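Local coordinates for hypothetical signal peptide protein (Sinorhizobium meliloti, PDB 3PJY) that is of unknown function but may be a transcription regulator of the DUF192 family, at residues Y67-M72 with A88-E93. Sequence-based numbering, arbitrary orientation. Where two conformers were deposited one is given.
Sequences YLPLDM and AVPHSE
H91 meets Y67 in a T-shaped (edge-to-face) pair, the imidazole standing on the phenol ring with its CE1 corner over the ring centre, 3.4 Å above the plane, and the planes 75° apart. CE1 comes nearest to Y67 CD2, at 3.6 Å, and NE2 leans to the same side. In H91, CG lies anti to the carbonyl carbon (chi1 -47°), which swings the imidazole back toward Y67. Next along, the ring of P90 packs against the backbone of 67-69: its CG is 3.5 Å from Y67 O and touches P69 across 4.0 Å to CB. At the far end A88 N donates to L70 O over 2.8 Å, bent at the hydrogen (140°) though N lies nearly in line with the C=O, and the extended side chain of M72 brings its methyl CE to 4.0 Å from A88 CB. M63 and I96 pack on this last pair.

V89 to S92 form a type II turn closed by S92 N to V89 O, with H91 at its third position; backbone bonds from H91 to T66 and from S92 to M63 tie the turn to the chain before Y67. R41 makes a cation-pi contact with Y67, and D71 OD1 accepts from N87 N just ahead of A88. The contact thus joins the entry to strand 70-75 with the loop leaving strand 81-88, an outermost strand of the mixed sheet within this chain. An alanine in place of Y67 would probably leave the H91 imidazole without its aromatic platform and R41 without its pi partner. A single hydrogen bond crosses between the segments; nearer the turn they meet by ring and proline packing, where the polarised C-H at CE1 probably adds a weak attraction to the pi face.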
loop_
_atom_site.group_PDB
_atom_site.type_symbol
_atom_site.label_atom_id
_atom_site.label_comp_id
_atom_site.label_asym_id
_atom_site.label_seq_id
_atom_site.Cartn_x
_atom_site.Cartn_y
_atom_site.Cartn_z
ATOM N N TYR B 67 9.186 -12.261 -20.907
ATOM C CA TYR B 67 9.629 -13.483 -20.251
ATOM C C TYR B 67 8.836 -13.820 -18.983
ATOM O O TYR B 67 8.693 -14.989 -18.628
ATOM C CB TYR B 67 11.110 -13.371 -19.904
ATOM C CG TYR B 67 12.063 -13.401 -21.089
ATOM C CD1 TYR B 67 12.094 -12.388 -21.984
ATOM C CD2 TYR B 67 12.933 -14.490 -21.294
ATOM C CE1 TYR B 67 12.945 -12.401 -23.096
ATOM C CE2 TYR B 67 13.832 -14.491 -22.405
ATOM C CZ TYR B 67 13.801 -13.427 -23.285
ATOM O OH TYR B 67 14.618 -13.347 -24.386
ATOM N N LEU B 68 8.395 -12.789 -18.268
ATOM C CA LEU B 68 7.661 -12.961 -17.005
ATOM C C LEU B 68 6.223 -13.339 -17.354
ATOM O O LEU B 68 5.586 -12.623 -18.137
ATOM C CB LEU B 68 7.588 -11.627 -16.244
ATOM C CG LEU B 68 8.921 -11.076 -15.682
ATOM C CD1 LEU B 68 8.730 -9.614 -15.260
ATOM C CD2 LEU B 68 9.332 -11.951 -14.525
ATOM N N PRO B 69 5.683 -14.431 -16.762
ATOM C CA PRO B 69 4.253 -14.643 -16.895
ATOM C C PRO B 69 3.505 -13.535 -16.134
ATOM O O PRO B 69 3.949 -13.128 -15.050
ATOM C CB PRO B 69 4.025 -16.005 -16.258
ATOM C CG PRO B 69 5.149 -16.201 -15.374
ATOM C CD PRO B 69 6.325 -15.446 -15.915
ATOM N N LEU B 70 2.422 -13.058 -16.708
ATOM C CA LEU B 70 1.712 -11.853 -16.177
ATOM C C LEU B 70 0.221 -12.095 -16.022
ATOM O O LEU B 70 -0.381 -12.825 -16.803
ATOM C CB LEU B 70 1.912 -10.635 -17.091
ATOM C CG LEU B 70 3.348 -10.181 -17.287
ATOM C CD1 LEU B 70 3.394 -9.012 -18.325
ATOM C CD2 LEU B 70 4.008 -9.759 -15.939
ATOM N N ASP B 71 -0.373 -11.407 -15.049
ATOM C CA ASP B 71 -1.804 -11.166 -14.998
ATOM C C ASP B 71 -2.071 -9.747 -15.542
ATOM O O ASP B 71 -1.304 -8.801 -15.266
ATOM C CB ASP B 71 -2.343 -11.204 -13.557
ATOM C CG ASP B 71 -2.385 -12.576 -12.930
ATOM O OD1 ASP B 71 -2.162 -13.607 -13.627
ATOM O OD2 ASP B 71 -2.661 -12.634 -11.693
HETATM N N MSE B 72 -3.113 -9.607 -16.355
HETATM C CA MSE B 72 -3.508 -8.347 -16.978
HETATM C C MSE B 72 -4.858 -7.899 -16.464
HETATM O O MSE B 72 -5.823 -8.687 -16.497
HETATM C CB MSE B 72 -3.544 -8.460 -18.519
HETATM C CG MSE B 72 -2.268 -8.783 -19.111
HETATM SE SE MSE B 72 -2.580 -8.890 -21.019
HETATM C CE MSE B 72 -0.716 -9.183 -21.562
ATOM N N ALA B 88 -1.219 -14.728 -18.643
ATOM C CA ALA B 88 -0.776 -14.472 -20.009
ATOM C C ALA B 88 0.538 -15.236 -20.209
ATOM O O ALA B 88 1.313 -15.443 -19.278
ATOM C CB ALA B 88 -0.600 -12.978 -20.266
ATOM N N VAL B 89 0.745 -15.717 -21.433
ATOM C CA VAL B 89 1.806 -16.679 -21.723
ATOM C C VAL B 89 3.085 -15.999 -22.248
ATOM O O VAL B 89 3.043 -15.304 -23.246
ATOM C CB VAL B 89 1.334 -17.663 -22.776
ATOM C CG1 VAL B 89 2.441 -18.630 -23.151
ATOM C CG2 VAL B 89 0.112 -18.419 -22.259
ATOM N N PRO B 90 4.215 -16.202 -21.559
ATOM C CA PRO B 90 5.449 -15.589 -22.019
ATOM C C PRO B 90 5.739 -15.861 -23.501
ATOM O O PRO B 90 5.527 -16.981 -24.034
ATOM C CB PRO B 90 6.518 -16.249 -21.138
ATOM C CG PRO B 90 5.784 -16.481 -19.856
ATOM C CD PRO B 90 4.419 -16.936 -20.291
ATOM N N HIS B 91 6.212 -14.825 -24.159
ATOM C CA HIS B 91 6.590 -14.850 -25.583
ATOM C C HIS B 91 5.452 -14.925 -26.602
ATOM O O HIS B 91 5.705 -14.806 -27.811
ATOM C CB HIS B 91 7.631 -15.946 -25.883
ATOM C CG HIS B 91 8.761 -15.958 -24.910
ATOM N ND1 HIS B 91 9.790 -15.043 -24.973
ATOM C CD2 HIS B 91 9.007 -16.733 -23.828
ATOM C CE1 HIS B 91 10.633 -15.276 -23.981
ATOM N NE2 HIS B 91 10.184 -16.293 -23.272
ATOM N N SER B 92 4.215 -15.059 -26.142
ATOM C CA SER B 92 3.092 -15.256 -27.082
ATOM C C SER B 92 2.677 -13.972 -27.776
ATOM O O SER B 92 2.473 -12.942 -27.121
ATOM C CB SER B 92 1.875 -15.803 -26.353
ATOM O OG SER B 92 0.766 -15.845 -27.226
ATOM N N GLU B 93 2.581 -14.025 -29.100
ATOM C CA GLU B 93 2.049 -12.913 -29.867
ATOM C C GLU B 93 0.501 -12.938 -30.017
ATOM O O GLU B 93 -0.063 -12.110 -30.729
ATOM C CB GLU B 93 2.726 -12.808 -31.244
ATOM C CG GLU B 93 4.006 -12.038 -31.181
ATOM C CD GLU B 93 4.781 -12.186 -32.457
ATOM O OE1 GLU B 93 4.191 -11.872 -33.528
ATOM O OE2 GLU B 93 5.949 -12.642 -32.371
#